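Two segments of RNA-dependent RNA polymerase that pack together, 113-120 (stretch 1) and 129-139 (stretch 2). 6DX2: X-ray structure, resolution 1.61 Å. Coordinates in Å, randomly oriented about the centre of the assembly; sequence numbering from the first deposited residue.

Stretch 1 (113-120) NITIILWE
Stretch 2 (129-139) TATKYGPGLVS

Two antiparallel strands zip together through a regular backbone ladder, and a glycine-rich turn after the second strand folds back to hydrogen-bond Thr-115. Strands 116-120 and 129-133 run at 170°, their axes approaching to 4.7 Å, with extended phi/psi throughout, phi between -143° and -82° and psi between 105° and 147°.

Register follows from three hydrogen-bonded pairs. Ile-116 N to Tyr-133 O is 2.9 Å and Tyr-133 N to Ile-116 O 2.8 Å; Leu-118 N to Thr-131 O is 2.8 Å and Thr-131 N to Leu-118 O 3.1 Å; Glu-120 N to Thr-129 O is 2.8 Å, while the return bond, Thr-129 N to Glu-120 O, stretches to 3.3 Å. Between them, Ile-117 faces Lys-132 (CA to CA 4.3 Å) and Trp-119 faces Ala-130 (CA to CA 4.6 Å).

Those two non-hydrogen-bonded pairs share a face. Trp-119 (chi1 m, chi2 93°) sets CE3 3.5 Å from Ala-130 CB, and its ring edge meets Val-138 CG2, 4.0 Å from CZ2. Ile-117 (mt) brings CD1 to 3.6 Å from the same Val-138 CG2 (chi1 t). Lys-132 (ttpp) packs its CG 3.6 Å from Thr-115 CG2, then curls so that NZ donates to Gly-134 O (2.8 Å) and Gly-136 O (2.9 Å), bracing the turn.

The other face carries Ile-116 (mt), Tyr-133 (chi1 m, chi2 -89°) and Leu-118 (mt), whose CD1 lies 4.1 Å from Tyr-133 CE2. Farther along, one water donates to Leu-118 O (2.9 Å) and Glu-120 OE1 (2.7 Å) and accepts from Thr-129 OG1 (2.8 Å) and Thr-131 OG1 (2.9 Å), joining polar groups of both strands.

At the turn, Gly-136 N donates to Thr-115 OG1 (2.8 Å; Thr-115 chi1 m). Gly-134 (112/159) and Gly-136 (-90/-177) leave room: an ideal CB on either would sit 2.7 Å from Thr-115 OG1.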

# COMPACT_ATOMS: atom_id res chain seq x y z
N ASN A 113 -6.51 -9.23 5.20
CA ASN A 113 -5.60 -9.95 6.11
C ASN A 113 -4.26 -10.16 5.43
O ASN A 113 -3.70 -11.26 5.35
CB ASN A 113 -6.19 -11.28 6.57
CG ASN A 113 -7.21 -11.06 7.62
OD1 ASN A 113 -8.41 -10.88 7.33
ND2 ASN A 113 -6.75 -10.97 8.86
N ILE A 114 -3.76 -9.07 4.88
CA ILE A 114 -2.46 -9.06 4.26
C ILE A 114 -1.70 -7.88 4.85
O ILE A 114 -2.25 -7.02 5.55
CB ILE A 114 -2.52 -8.98 2.72
CG1 ILE A 114 -3.23 -7.71 2.30
CG2 ILE A 114 -3.23 -10.22 2.13
CD1 ILE A 114 -3.46 -7.49 0.76
N THR A 115 -0.41 -7.87 4.57
CA THR A 115 0.43 -6.77 5.00
C THR A 115 0.81 -5.99 3.76
O THR A 115 1.12 -6.61 2.72
CB THR A 115 1.66 -7.34 5.73
OG1 THR A 115 1.19 -7.89 6.99
CG2 THR A 115 2.68 -6.24 6.11
N ILE A 116 0.79 -4.66 3.87
CA ILE A 116 1.11 -3.78 2.76
C ILE A 116 2.16 -2.80 3.23
O ILE A 116 2.03 -2.23 4.31
CB ILE A 116 -0.11 -3.03 2.21
CG1 ILE A 116 -1.16 -4.07 1.72
CG2 ILE A 116 0.37 -2.00 1.14
CD1 ILE A 116 -2.56 -3.45 1.34
N ILE A 117 3.22 -2.63 2.45
CA ILE A 117 4.30 -1.72 2.83
C ILE A 117 4.43 -0.65 1.77
O ILE A 117 4.53 -0.97 0.58
CB ILE A 117 5.63 -2.46 3.02
CG1 ILE A 117 5.44 -3.50 4.10
CG2 ILE A 117 6.79 -1.46 3.32
CD1 ILE A 117 6.70 -4.45 4.26
N LEU A 118 4.41 0.61 2.20
CA LEU A 118 4.61 1.72 1.28
C LEU A 118 6.04 2.17 1.45
O LEU A 118 6.42 2.69 2.50
CB LEU A 118 3.65 2.88 1.56
CG LEU A 118 2.15 2.54 1.62
CD1 LEU A 118 1.24 3.84 1.75
CD2 LEU A 118 1.75 1.66 0.44
N TRP A 119 6.86 1.94 0.41
CA TRP A 119 8.25 2.35 0.44
C TRP A 119 8.31 3.68 -0.31
O TRP A 119 8.23 3.71 -1.54
CB TRP A 119 9.14 1.33 -0.27
CG TRP A 119 9.10 -0.06 0.33
CD1 TRP A 119 8.28 -1.11 -0.05
CD2 TRP A 119 9.93 -0.56 1.40
NE1 TRP A 119 8.58 -2.23 0.68
CE2 TRP A 119 9.58 -1.92 1.58
CE3 TRP A 119 10.93 0.00 2.19
CZ2 TRP A 119 10.14 -2.72 2.56
CZ3 TRP A 119 11.53 -0.82 3.19
CH2 TRP A 119 11.13 -2.15 3.35
N GLU A 120 8.46 4.78 0.42
CA GLU A 120 8.64 6.07 -0.22
C GLU A 120 10.10 6.22 -0.60
O GLU A 120 10.99 6.16 0.26
CB GLU A 120 8.17 7.20 0.69
CG GLU A 120 6.64 7.35 0.59
CD GLU A 120 6.01 8.15 1.72
OE1 GLU A 120 5.20 7.57 2.49
OE2 GLU A 120 6.31 9.36 1.82
N THR A 129 11.05 6.94 3.42
CA THR A 129 10.22 6.51 4.53
C THR A 129 9.71 5.12 4.18
O THR A 129 9.46 4.82 3.01
CB THR A 129 9.02 7.46 4.78
OG1 THR A 129 8.03 7.26 3.77
CG2 THR A 129 9.40 8.93 4.75
N ALA A 130 9.53 4.25 5.19
CA ALA A 130 8.80 3.00 4.95
C ALA A 130 7.72 2.85 6.00
O ALA A 130 7.97 3.06 7.20
CB ALA A 130 9.68 1.77 4.98
N THR A 131 6.52 2.49 5.56
CA THR A 131 5.37 2.37 6.45
C THR A 131 4.70 1.04 6.19
O THR A 131 4.43 0.71 5.04
CB THR A 131 4.39 3.52 6.22
OG1 THR A 131 5.10 4.75 6.33
CG2 THR A 131 3.32 3.52 7.26
N LYS A 132 4.47 0.26 7.23
CA LYS A 132 3.97 -1.09 7.05
C LYS A 132 2.62 -1.18 7.74
O LYS A 132 2.47 -0.82 8.91
CB LYS A 132 4.96 -2.09 7.61
CG LYS A 132 4.45 -3.54 7.63
CD LYS A 132 5.61 -4.54 7.93
CE LYS A 132 5.76 -4.64 9.47
NZ LYS A 132 4.77 -5.66 10.07
N TYR A 133 1.64 -1.68 7.00
CA TYR A 133 0.27 -1.83 7.49
C TYR A 133 0.03 -3.32 7.62
O TYR A 133 0.01 -4.03 6.61
CB TYR A 133 -0.73 -1.21 6.52
CG TYR A 133 -0.57 0.28 6.43
CD1 TYR A 133 -1.26 1.10 7.29
CD2 TYR A 133 0.31 0.86 5.49
CE1 TYR A 133 -1.12 2.49 7.22
CE2 TYR A 133 0.46 2.27 5.46
CZ TYR A 133 -0.24 3.03 6.33
OH TYR A 133 -0.14 4.39 6.34
N GLY A 134 -0.10 -3.81 8.84
CA GLY A 134 -0.28 -5.24 9.06
C GLY A 134 0.92 -5.85 9.74
O GLY A 134 2.03 -5.33 9.69
N PRO A 135 0.72 -7.01 10.37
CA PRO A 135 1.75 -7.58 11.25
C PRO A 135 2.78 -8.46 10.56
O PRO A 135 3.65 -9.01 11.25
CB PRO A 135 0.92 -8.43 12.21
CG PRO A 135 -0.17 -8.94 11.33
CD PRO A 135 -0.56 -7.75 10.43
N GLY A 136 2.71 -8.59 9.25
CA GLY A 136 3.47 -9.59 8.55
C GLY A 136 4.84 -9.10 8.13
O GLY A 136 5.27 -7.99 8.42
N LEU A 137 5.55 -9.96 7.43
CA LEU A 137 6.94 -9.72 7.07
C LEU A 137 7.07 -9.14 5.67
O LEU A 137 6.19 -9.36 4.83
CB LEU A 137 7.73 -11.03 7.12
CG LEU A 137 7.75 -11.79 8.47
CD1 LEU A 137 8.32 -13.20 8.30
CD2 LEU A 137 8.52 -10.96 9.50
N VAL A 138 8.19 -8.49 5.38
CA VAL A 138 8.39 -7.91 4.03
C VAL A 138 8.14 -8.94 2.92
O VAL A 138 7.42 -8.66 1.95
CB VAL A 138 9.78 -7.29 3.89
CG1 VAL A 138 10.05 -6.90 2.39
CG2 VAL A 138 9.90 -6.09 4.77
N SER A 139 8.68 -10.15 3.07
CA SER A 139 8.58 -11.14 2.01
C SER A 139 7.16 -11.57 1.73
O SER A 139 6.91 -12.09 0.63
CB SER A 139 9.41 -12.36 2.35
OG SER A 139 8.98 -12.99 3.54
O HOH W 1 6.01 5.33 3.66